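Local atomic coordinates of homospermidine synthase (Legionella pneumophila subsp. pneumophila str. Philadelphia 1, PDB entry 2PH5), a protein that probably makes homospermidine and binds NAD in a Rossmann-type domain. Residues I167-N178 with L363-Y373; V202-S210 with R277-F286. All coordinates share one frame; numbering follows the deposited sequence.

Contact 1 of 2, residues I167-N178 with L363-Y373; sequences IKEALLNIAKDN and LMGNQRGAYWY. With SO4 (sulfate ion), chain B.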
loop_
_atom_site.group_PDB
_atom_site.type_symbol
_atom_site.label_atom_id
_atom_site.label_comp_id
_atom_site.label_asym_id
_atom_site.label_seq_id
_atom_site.Cartn_x
_atom_site.Cartn_y
_atom_site.Cartn_z
ATOM N N ILE A 167 -15.155 -24.502 6.416
ATOM C CA ILE A 167 -16.076 -24.074 7.456
ATOM C C ILE A 167 -16.695 -25.282 8.159
ATOM O O ILE A 167 -16.755 -25.327 9.387
ATOM C CB ILE A 167 -17.172 -23.150 6.879
ATOM C CG1 ILE A 167 -16.583 -21.747 6.678
ATOM C CG2 ILE A 167 -18.384 -23.108 7.815
ATOM C CD1 ILE A 167 -17.505 -20.762 5.980
ATOM N N LYS A 168 -17.129 -26.272 7.387
ATOM C CA LYS A 168 -17.725 -27.470 7.971
ATOM C C LYS A 168 -16.702 -28.207 8.829
ATOM O O LYS A 168 -17.024 -28.696 9.909
ATOM C CB LYS A 168 -18.223 -28.417 6.878
ATOM C CG LYS A 168 -19.428 -27.933 6.104
ATOM C CD LYS A 168 -19.761 -28.930 5.018
ATOM C CE LYS A 168 -21.061 -28.600 4.301
ATOM N NZ LYS A 168 -21.425 -29.715 3.379
ATOM N N GLU A 169 -15.470 -28.300 8.343
ATOM C CA GLU A 169 -14.430 -28.995 9.090
ATOM C C GLU A 169 -14.205 -28.305 10.429
ATOM O O GLU A 169 -14.149 -28.958 11.472
ATOM C CB GLU A 169 -13.124 -29.036 8.286
ATOM C CG GLU A 169 -12.002 -29.844 8.943
ATOM C CD GLU A 169 -12.193 -31.351 8.849
ATOM O OE1 GLU A 169 -13.339 -31.821 8.992
ATOM O OE2 GLU A 169 -11.189 -32.070 8.645
ATOM N N ALA A 170 -14.099 -26.980 10.396
ATOM C CA ALA A 170 -13.876 -26.201 11.610
ATOM C C ALA A 170 -15.056 -26.338 12.566
ATOM O O ALA A 170 -14.878 -26.469 13.778
ATOM C CB ALA A 170 -13.651 -24.730 11.256
ATOM N N LEU A 171 -16.262 -26.300 12.012
ATOM C CA LEU A 171 -17.469 -26.428 12.811
ATOM C C LEU A 171 -17.422 -27.723 13.621
ATOM O O LEU A 171 -17.773 -27.739 14.800
ATOM C CB LEU A 171 -18.701 -26.398 11.899
ATOM C CG LEU A 171 -19.750 -25.306 12.162
ATOM C CD1 LEU A 171 -19.081 -24.027 12.567
ATOM C CD2 LEU A 171 -20.610 -25.102 10.924
ATOM N N LEU A 172 -16.967 -28.806 13.002
ATOM C CA LEU A 172 -16.889 -30.075 13.715
ATOM C C LEU A 172 -15.737 -30.081 14.719
ATOM O O LEU A 172 -15.905 -30.556 15.842
ATOM C CB LEU A 172 -16.737 -31.242 12.731
ATOM C CG LEU A 172 -17.849 -31.467 11.705
ATOM C CD1 LEU A 172 -17.471 -32.630 10.808
ATOM C CD2 LEU A 172 -19.184 -31.729 12.396
ATOM N N ASN A 173 -14.574 -29.562 14.326
ATOM C CA ASN A 173 -13.437 -29.536 15.245
ATOM C C ASN A 173 -13.764 -28.754 16.510
ATOM O O ASN A 173 -13.471 -29.201 17.615
ATOM C CB ASN A 173 -12.192 -28.935 14.586
ATOM C CG ASN A 173 -11.605 -29.833 13.530
ATOM O OD1 ASN A 173 -12.005 -30.987 13.388
ATOM N ND2 ASN A 173 -10.636 -29.317 12.787
ATOM N N ILE A 174 -14.375 -27.587 16.355
ATOM C CA ILE A 174 -14.722 -26.781 17.517
ATOM C C ILE A 174 -15.683 -27.549 18.418
ATOM O O ILE A 174 -15.681 -27.372 19.634
ATOM C CB ILE A 174 -15.384 -25.454 17.109
ATOM C CG1 ILE A 174 -14.412 -24.625 16.261
ATOM C CG2 ILE A 174 -15.803 -24.684 18.358
ATOM C CD1 ILE A 174 -15.026 -23.370 15.679
ATOM N N ALA A 175 -16.507 -28.398 17.812
ATOM C CA ALA A 175 -17.470 -29.204 18.554
ATOM C C ALA A 175 -16.752 -30.255 19.407
ATOM O O ALA A 175 -17.093 -30.443 20.572
ATOM C CB ALA A 175 -18.451 -29.877 17.589
ATOM N N LYS A 176 -15.761 -30.937 18.839
ATOM C CA LYS A 176 -15.036 -31.941 19.605
ATOM C C LYS A 176 -14.220 -31.255 20.704
ATOM O O LYS A 176 -14.126 -31.769 21.816
ATOM C CB LYS A 176 -14.125 -32.786 18.694
ATOM C CG LYS A 176 -12.829 -32.111 18.255
ATOM C CD LYS A 176 -12.058 -32.932 17.213
ATOM C CE LYS A 176 -10.603 -32.444 17.051
ATOM N NZ LYS A 176 -10.447 -30.998 16.705
ATOM N N ASP A 177 -13.648 -30.089 20.397
ATOM C CA ASP A 177 -12.857 -29.327 21.370
ATOM C C ASP A 177 -13.745 -28.734 22.457
ATOM O O ASP A 177 -13.245 -28.153 23.420
ATOM C CB ASP A 177 -12.111 -28.167 20.704
ATOM C CG ASP A 177 -11.017 -28.624 19.773
ATOM O OD1 ASP A 177 -10.166 -29.442 20.191
ATOM O OD2 ASP A 177 -10.998 -28.144 18.620
ATOM N N ASN A 178 -15.059 -28.840 22.280
ATOM C CA ASN A 178 -16.007 -28.325 23.262
ATOM C C ASN A 178 -16.591 -29.493 24.041
ATOM O O ASN A 178 -17.503 -29.316 24.848
ATOM C CB ASN A 178 -17.149 -27.561 22.586
ATOM C CG ASN A 178 -16.880 -26.074 22.479
ATOM O OD1 ASN A 178 -15.994 -25.640 21.743
ATOM N ND2 ASN A 178 -17.651 -25.283 23.215
ATOM N N LEU A 363 -13.575 -18.578 12.418
ATOM C CA LEU A 363 -14.877 -18.627 13.084
ATOM C C LEU A 363 -14.731 -17.964 14.446
ATOM O O LEU A 363 -13.892 -18.378 15.237
ATOM C CB LEU A 363 -15.348 -20.069 13.260
ATOM C CG LEU A 363 -15.824 -20.710 11.963
ATOM C CD1 LEU A 363 -14.655 -20.858 10.993
ATOM C CD2 LEU A 363 -16.429 -22.057 12.273
HETATM N N MSE A 364 -15.529 -16.932 14.705
HETATM C CA MSE A 364 -15.476 -16.203 15.976
HETATM C C MSE A 364 -16.789 -16.295 16.761
HETATM O O MSE A 364 -17.868 -16.356 16.170
HETATM C CB MSE A 364 -15.154 -14.729 15.716
HETATM C CG MSE A 364 -13.830 -14.481 15.005
HETATM SE SE MSE A 364 -13.868 -12.888 13.867
HETATM C CE MSE A 364 -14.419 -13.742 12.213
ATOM N N GLY A 365 -16.687 -16.301 18.090
ATOM C CA GLY A 365 -17.867 -16.377 18.934
ATOM C C GLY A 365 -17.827 -17.452 20.009
ATOM O O GLY A 365 -18.318 -17.247 21.122
ATOM N N ASN A 366 -17.242 -18.601 19.682
ATOM C CA ASN A 366 -17.158 -19.705 20.627
ATOM C C ASN A 366 -16.234 -19.408 21.805
ATOM O O ASN A 366 -15.204 -18.753 21.658
ATOM C CB ASN A 366 -16.699 -20.987 19.922
ATOM C CG ASN A 366 -16.721 -22.193 20.845
ATOM O OD1 ASN A 366 -15.722 -22.518 21.484
ATOM N ND2 ASN A 366 -17.875 -22.852 20.932
ATOM N N GLN A 367 -16.618 -19.915 22.972
ATOM C CA GLN A 367 -15.871 -19.703 24.203
ATOM C C GLN A 367 -14.410 -20.153 24.139
ATOM O O GLN A 367 -13.558 -19.571 24.806
ATOM C CB GLN A 367 -16.596 -20.394 25.358
ATOM C CG GLN A 367 -16.734 -21.898 25.187
ATOM C CD GLN A 367 -17.793 -22.512 26.095
ATOM O OE1 GLN A 367 -17.885 -23.739 26.211
ATOM N NE2 GLN A 367 -18.606 -21.663 26.737
ATOM N N ARG A 368 -14.119 -21.176 23.336
ATOM C CA ARG A 368 -12.752 -21.681 23.193
ATOM C C ARG A 368 -11.830 -20.606 22.626
ATOM O O ARG A 368 -10.610 -20.679 22.781
ATOM C CB ARG A 368 -12.711 -22.886 22.247
ATOM C CG ARG A 368 -13.609 -24.052 22.613
ATOM C CD ARG A 368 -13.060 -24.845 23.768
ATOM N NE ARG A 368 -11.676 -25.264 23.561
ATOM C CZ ARG A 368 -10.995 -25.986 24.444
ATOM N NH1 ARG A 368 -11.581 -26.358 25.573
ATOM N NH2 ARG A 368 -9.736 -26.332 24.209
ATOM N N GLY A 369 -12.419 -19.621 21.950
ATOM C CA GLY A 369 -11.642 -18.547 21.347
ATOM C C GLY A 369 -11.785 -18.557 19.835
ATOM O O GLY A 369 -12.389 -19.475 19.270
ATOM N N ALA A 370 -11.248 -17.544 19.164
ATOM C CA ALA A 370 -11.348 -17.515 17.708
ATOM C C ALA A 370 -10.614 -18.729 17.157
ATOM O O ALA A 370 -9.568 -19.121 17.672
ATOM C CB ALA A 370 -10.745 -16.236 17.153
ATOM N N TYR A 371 -11.172 -19.315 16.106
ATOM C CA TYR A 371 -10.604 -20.504 15.476
ATOM C C TYR A 371 -10.380 -20.281 13.981
ATOM O O TYR A 371 -11.268 -19.803 13.270
ATOM C CB TYR A 371 -11.557 -21.675 15.668
ATOM C CG TYR A 371 -10.996 -23.007 15.239
ATOM C CD1 TYR A 371 -10.073 -23.685 16.036
ATOM C CD2 TYR A 371 -11.413 -23.608 14.053
ATOM C CE1 TYR A 371 -9.581 -24.931 15.672
ATOM C CE2 TYR A 371 -10.928 -24.851 13.679
ATOM C CZ TYR A 371 -10.012 -25.507 14.494
ATOM O OH TYR A 371 -9.540 -26.743 14.122
ATOM N N TRP A 372 -9.193 -20.642 13.510
ATOM C CA TRP A 372 -8.854 -20.499 12.099
ATOM C C TRP A 372 -8.435 -21.851 11.553
ATOM O O TRP A 372 -7.505 -22.475 12.066
ATOM C CB TRP A 372 -7.698 -19.523 11.913
ATOM C CG TRP A 372 -7.409 -19.172 10.487
ATOM C CD1 TRP A 372 -7.832 -18.054 9.812
ATOM C CD2 TRP A 372 -6.597 -19.911 9.562
ATOM N NE1 TRP A 372 -7.326 -18.052 8.533
ATOM C CE2 TRP A 372 -6.566 -19.179 8.354
ATOM C CE3 TRP A 372 -5.892 -21.122 9.636
ATOM C CZ2 TRP A 372 -5.857 -19.615 7.232
ATOM C CZ3 TRP A 372 -5.186 -21.559 8.520
ATOM C CH2 TRP A 372 -5.173 -20.804 7.331
ATOM N N TYR A 373 -9.128 -22.300 10.514
ATOM C CA TYR A 373 -8.816 -23.568 9.885
ATOM C C TYR A 373 -8.597 -23.301 8.407
ATOM O O TYR A 373 -9.423 -22.659 7.768
ATOM C CB TYR A 373 -9.963 -24.556 10.083
ATOM C CG TYR A 373 -9.656 -25.924 9.549
ATOM C CD1 TYR A 373 -9.812 -26.211 8.199
ATOM C CD2 TYR A 373 -9.175 -26.928 10.389
ATOM C CE1 TYR A 373 -9.501 -27.460 7.697
ATOM C CE2 TYR A 373 -8.855 -28.192 9.896
ATOM C CZ TYR A 373 -9.024 -28.450 8.549
ATOM O OH TYR A 373 -8.756 -29.699 8.030
HETATM S S SO4 B . -10.832 -27.225 28.514
HETATM O O1 SO4 B . -10.413 -27.788 29.810
HETATM O O2 SO4 B . -12.038 -26.394 28.697
HETATM O O3 SO4 B . -11.132 -28.333 27.581
HETATM O O4 SO4 B . -9.738 -26.398 27.968
HETATM O O HOH W 1 -8.684 -28.377 16.344
#

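Contact 2 of 2, residues V202-S210 with R277-F286; sequences VIHVAEQDS and RSWTPTLGAF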
loop_
_atom_site.group_PDB
_atom_site.type_symbol
_atom_site.label_atom_id
_atom_site.label_comp_id
_atom_site.label_asym_id
_atom_site.label_seq_id
_atom_site.Cartn_x
_atom_site.Cartn_y
_atom_site.Cartn_z
ATOM N N VAL A 202 -19.575 -14.604 13.834
ATOM C CA VAL A 202 -19.027 -14.124 12.578
ATOM C C VAL A 202 -17.971 -15.069 12.002
ATOM O O VAL A 202 -17.140 -15.620 12.729
ATOM C CB VAL A 202 -18.427 -12.692 12.755
ATOM C CG1 VAL A 202 -17.512 -12.659 13.954
ATOM C CG2 VAL A 202 -17.666 -12.261 11.503
ATOM N N ILE A 203 -18.034 -15.257 10.685
ATOM C CA ILE A 203 -17.105 -16.109 9.956
ATOM C C ILE A 203 -16.371 -15.278 8.904
ATOM O O ILE A 203 -16.999 -14.591 8.102
ATOM C CB ILE A 203 -17.835 -17.246 9.201
ATOM C CG1 ILE A 203 -18.464 -18.244 10.176
ATOM C CG2 ILE A 203 -16.858 -17.958 8.280
ATOM C CD1 ILE A 203 -19.103 -19.452 9.479
ATOM N N HIS A 204 -15.045 -15.340 8.906
ATOM C CA HIS A 204 -14.255 -14.613 7.917
ATOM C C HIS A 204 -13.523 -15.599 7.021
ATOM O O HIS A 204 -13.172 -16.703 7.445
ATOM C CB HIS A 204 -13.166 -13.746 8.571
ATOM C CG HIS A 204 -13.664 -12.475 9.186
ATOM N ND1 HIS A 204 -12.851 -11.648 9.933
ATOM C CD2 HIS A 204 -14.885 -11.892 9.179
ATOM C CE1 HIS A 204 -13.549 -10.613 10.362
ATOM N NE2 HIS A 204 -14.788 -10.737 9.919
ATOM N N VAL A 205 -13.314 -15.196 5.776
ATOM C CA VAL A 205 -12.518 -15.979 4.853
ATOM C C VAL A 205 -11.275 -15.116 4.984
ATOM O O VAL A 205 -11.201 -14.025 4.411
ATOM C CB VAL A 205 -13.053 -15.929 3.402
ATOM C CG1 VAL A 205 -12.096 -16.673 2.477
ATOM C CG2 VAL A 205 -14.445 -16.577 3.335
ATOM N N ALA A 206 -10.342 -15.573 5.813
ATOM C CA ALA A 206 -9.118 -14.828 6.072
ATOM C C ALA A 206 -7.951 -15.420 5.301
ATOM O O ALA A 206 -7.555 -16.565 5.526
ATOM C CB ALA A 206 -8.824 -14.822 7.565
ATOM N N GLU A 207 -7.412 -14.629 4.380
ATOM C CA GLU A 207 -6.297 -15.064 3.554
ATOM C C GLU A 207 -5.214 -14.006 3.553
ATOM O O GLU A 207 -5.495 -12.806 3.572
ATOM C CB GLU A 207 -6.755 -15.324 2.112
ATOM C CG GLU A 207 -5.638 -15.738 1.157
ATOM C CD GLU A 207 -6.120 -15.934 -0.277
ATOM O OE1 GLU A 207 -7.353 -15.948 -0.497
ATOM O OE2 GLU A 207 -5.267 -16.084 -1.188
ATOM N N GLN A 208 -3.972 -14.464 3.522
ATOM C CA GLN A 208 -2.850 -13.555 3.510
ATOM C C GLN A 208 -1.766 -14.108 2.601
ATOM O O GLN A 208 -1.128 -15.107 2.918
ATOM C CB GLN A 208 -2.340 -13.374 4.930
ATOM C CG GLN A 208 -1.863 -11.976 5.219
ATOM C CD GLN A 208 -2.018 -11.629 6.680
ATOM O OE1 GLN A 208 -1.420 -10.669 7.175
ATOM N NE2 GLN A 208 -2.837 -12.412 7.386
ATOM N N ASP A 209 -1.590 -13.449 1.459
ATOM C CA ASP A 209 -0.607 -13.828 0.449
ATOM C C ASP A 209 0.687 -13.087 0.737
ATOM O O ASP A 209 0.730 -11.853 0.684
ATOM C CB ASP A 209 -1.118 -13.431 -0.943
ATOM C CG ASP A 209 -0.443 -14.201 -2.070
ATOM O OD1 ASP A 209 0.781 -14.458 -1.999
ATOM O OD2 ASP A 209 -1.146 -14.538 -3.045
ATOM N N SER A 210 1.742 -13.842 1.037
ATOM C CA SER A 210 3.050 -13.260 1.330
ATOM C C SER A 210 4.076 -13.575 0.238
ATOM O O SER A 210 5.275 -13.410 0.445
ATOM C CB SER A 210 3.575 -13.772 2.683
ATOM O OG SER A 210 3.803 -15.172 2.670
ATOM N N ARG A 277 -10.556 -5.932 10.300
ATOM C CA ARG A 277 -9.601 -6.552 11.208
ATOM C C ARG A 277 -9.847 -8.059 11.283
ATOM O O ARG A 277 -10.918 -8.488 11.693
ATOM C CB ARG A 277 -9.752 -5.953 12.610
ATOM C CG ARG A 277 -9.407 -4.473 12.715
ATOM C CD ARG A 277 -9.593 -3.932 14.133
ATOM N NE ARG A 277 -9.093 -2.564 14.247
ATOM C CZ ARG A 277 -9.801 -1.469 13.978
ATOM N NH1 ARG A 277 -11.065 -1.568 13.585
ATOM N NH2 ARG A 277 -9.237 -0.273 14.071
ATOM N N SER A 278 -8.863 -8.857 10.889
ATOM C CA SER A 278 -9.013 -10.298 10.938
ATOM C C SER A 278 -7.750 -10.959 11.499
ATOM O O SER A 278 -6.872 -10.281 12.042
ATOM C CB SER A 278 -9.349 -10.835 9.546
ATOM O OG SER A 278 -9.745 -12.187 9.588
ATOM N N TRP A 279 -7.641 -12.276 11.361
ATOM C CA TRP A 279 -6.491 -12.975 11.915
ATOM C C TRP A 279 -6.053 -14.172 11.089
ATOM O O TRP A 279 -6.878 -14.877 10.506
ATOM C CB TRP A 279 -6.822 -13.445 13.328
ATOM C CG TRP A 279 -5.670 -14.048 14.045
ATOM C CD1 TRP A 279 -4.756 -13.393 14.808
ATOM C CD2 TRP A 279 -5.313 -15.435 14.086
ATOM N NE1 TRP A 279 -3.849 -14.280 15.333
ATOM C CE2 TRP A 279 -4.167 -15.544 14.906
ATOM C CE3 TRP A 279 -5.849 -16.596 13.512
ATOM C CZ2 TRP A 279 -3.545 -16.772 15.172
ATOM C CZ3 TRP A 279 -5.232 -17.814 13.775
ATOM C CH2 TRP A 279 -4.091 -17.890 14.601
ATOM N N THR A 280 -4.744 -14.408 11.080
ATOM C CA THR A 280 -4.149 -15.513 10.345
ATOM C C THR A 280 -3.096 -16.133 11.277
ATOM O O THR A 280 -2.433 -15.425 12.026
ATOM C CB THR A 280 -3.504 -14.988 9.032
ATOM O OG1 THR A 280 -3.581 -15.995 8.022
ATOM C CG2 THR A 280 -2.042 -14.600 9.256
ATOM N N PRO A 281 -2.936 -17.467 11.248
ATOM C CA PRO A 281 -1.950 -18.118 12.126
ATOM C C PRO A 281 -0.478 -17.717 11.960
ATOM O O PRO A 281 0.183 -17.370 12.939
ATOM C CB PRO A 281 -2.205 -19.612 11.890
ATOM C CG PRO A 281 -2.792 -19.659 10.504
ATOM C CD PRO A 281 -3.700 -18.458 10.465
ATOM N N THR A 282 0.031 -17.742 10.734
ATOM C CA THR A 282 1.426 -17.383 10.480
ATOM C C THR A 282 1.810 -15.959 10.900
ATOM O O THR A 282 2.776 -15.776 11.643
ATOM C CB THR A 282 1.777 -17.574 9.000
ATOM O OG1 THR A 282 1.528 -18.933 8.627
ATOM C CG2 THR A 282 3.238 -17.254 8.755
ATOM N N LEU A 283 1.085 -14.949 10.422
ATOM C CA LEU A 283 1.403 -13.574 10.815
ATOM C C LEU A 283 0.552 -13.026 11.957
ATOM O O LEU A 283 1.024 -12.206 12.747
ATOM C CB LEU A 283 1.325 -12.616 9.621
ATOM C CG LEU A 283 2.606 -12.546 8.783
ATOM C CD1 LEU A 283 3.811 -12.382 9.711
ATOM C CD2 LEU A 283 2.750 -13.813 7.959
ATOM N N GLY A 284 -0.697 -13.474 12.053
ATOM C CA GLY A 284 -1.560 -12.997 13.123
ATOM C C GLY A 284 -2.494 -11.878 12.699
ATOM O O GLY A 284 -2.864 -11.787 11.526
ATOM N N ALA A 285 -2.868 -11.032 13.657
ATOM C CA ALA A 285 -3.763 -9.898 13.426
ATOM C C ALA A 285 -3.299 -9.081 12.234
ATOM O O ALA A 285 -2.109 -8.821 12.088
ATOM C CB ALA A 285 -3.802 -9.007 14.658
ATOM N N PHE A 286 -4.235 -8.668 11.387
ATOM C CA PHE A 286 -3.880 -7.862 10.228
ATOM C C PHE A 286 -5.100 -7.111 9.715
ATOM O O PHE A 286 -6.209 -7.308 10.209
ATOM C CB PHE A 286 -3.324 -8.750 9.105
ATOM C CG PHE A 286 -4.369 -9.596 8.433
ATOM C CD1 PHE A 286 -4.930 -10.689 9.093
ATOM C CD2 PHE A 286 -4.821 -9.278 7.154
ATOM C CE1 PHE A 286 -5.929 -11.457 8.493
ATOM C CE2 PHE A 286 -5.823 -10.038 6.539
ATOM C CZ PHE A 286 -6.380 -11.133 7.214
#

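Contact 1 of 2, residues I167-N178 with L363-Y373
N173 and Y371 make the one hydrogen bond between helix and sheet: ND2 gives it to OH at 3.1 Å, close to the amide plane of N173, while the amide and ring planes stand 87° apart. A170 CB touches the edge of the Y371 ring at CE2 (3.6 Å), and I174 CG1 makes a CH-pi contact over a face, 4.2 Å from the centroid. E169 makes the corresponding CH-pi contact with Y373: its CG is 3.8 Å from the ring centroid, placed there by CG being anti to the backbone N (chi1 -175°). Beneath the helix, L363 CD2 fills in between L171 CD1 and I174 CD1. At the far end the R368 guanidinium lays one face against D177 O, 3.0 Å above its plane, and NH1 reaches a sulfate through a weak bond.

In the second shell, a water joins Y371 OH to D177 OD2, which also bonds to Y441. The segment axes of helix 167-176 and strand 370-373 approach to 8.6 Å at 134°. Helix 158-176 thus lies across strands 352-364 and 370-378, with Y441 of strand 436-442 beside them and helix 188-197 meeting K168, L171 and L172.

Contact 2 of 2, residues V202-S210 with R277-F286
Strand 202-209 presents alternate residues H204, A206 and Q208 to the turn region 277-286, with the A206 and T280 CA atoms 6.6 Å apart, while S278 and F286 form an antiparallel, hydrogen-bonded pair that brings both of their side chains onto the strand. H204 ND1 and S278 OG are hydrogen-bonded at 3.2 Å (155°), and either group could be the donor. The serine hydroxyl approaches at the imidazole edge, near the ring plane, because OG is swung away from its own amide N (chi1 -169°). R277 O also lies in that plane, against CE1. The same S278 OG rests on A206 CB at 3.4 Å, and W279 O packs against this methyl at nearly equal distance.

Further along, Q208 slides over F286 with its amide inclined 36° to the ring. Its NE2 stands 3.2 Å above the centre of the ring, whereas OE1 lies near F286 CB (3.3 Å). The NE2 end is tightly packed, with T280 CG2 only 3.0 Å away. A206 CB lies loosely at the ring edge, 4.4 Å from F286 CZ. The hydroxyl of T280 is held by E358, and L283 flanks the amide loosely.

E207 turns its CB away from 277-286; its OE1 is hydrogen-bonded to Y319 OH, and its side chain lies near N159 and about 7 Å from the NAD. R277 forms a salt bridge with E338 of the second subunit, and P219 and S336 of that subunit pack on L283 and F286 respectively. The arrangement is a beta-hairpin of strands 275-278 and 286-289 laid on one face of a mixed sheet, in the part of the chain that resembles the saccharopine dehydrogenase C-terminal domain.

Contacts 1 and 2 have centres 15 Å apart and share the mixed sheet in which strands 202-213 and 352-364 are neighbours. Helix 158-176 covers one face, where I167 touches I203; the region 277-286 packs on the other, where W372 meets P281 and M364 packs on H204. M364 N and V202 O, 2.9 Å apart, are a probable backbone hydrogen bond between the two. In sequence, both segments of contact 2 fall between the two segments of contact 1, and all four belong to the saccharopine dehydrogenase C-terminal-like region. The sheet is therefore layered between the helix, which begins at the NAD-binding residues A158, N159 and P160, and the hairpin region, which reaches the second subunit.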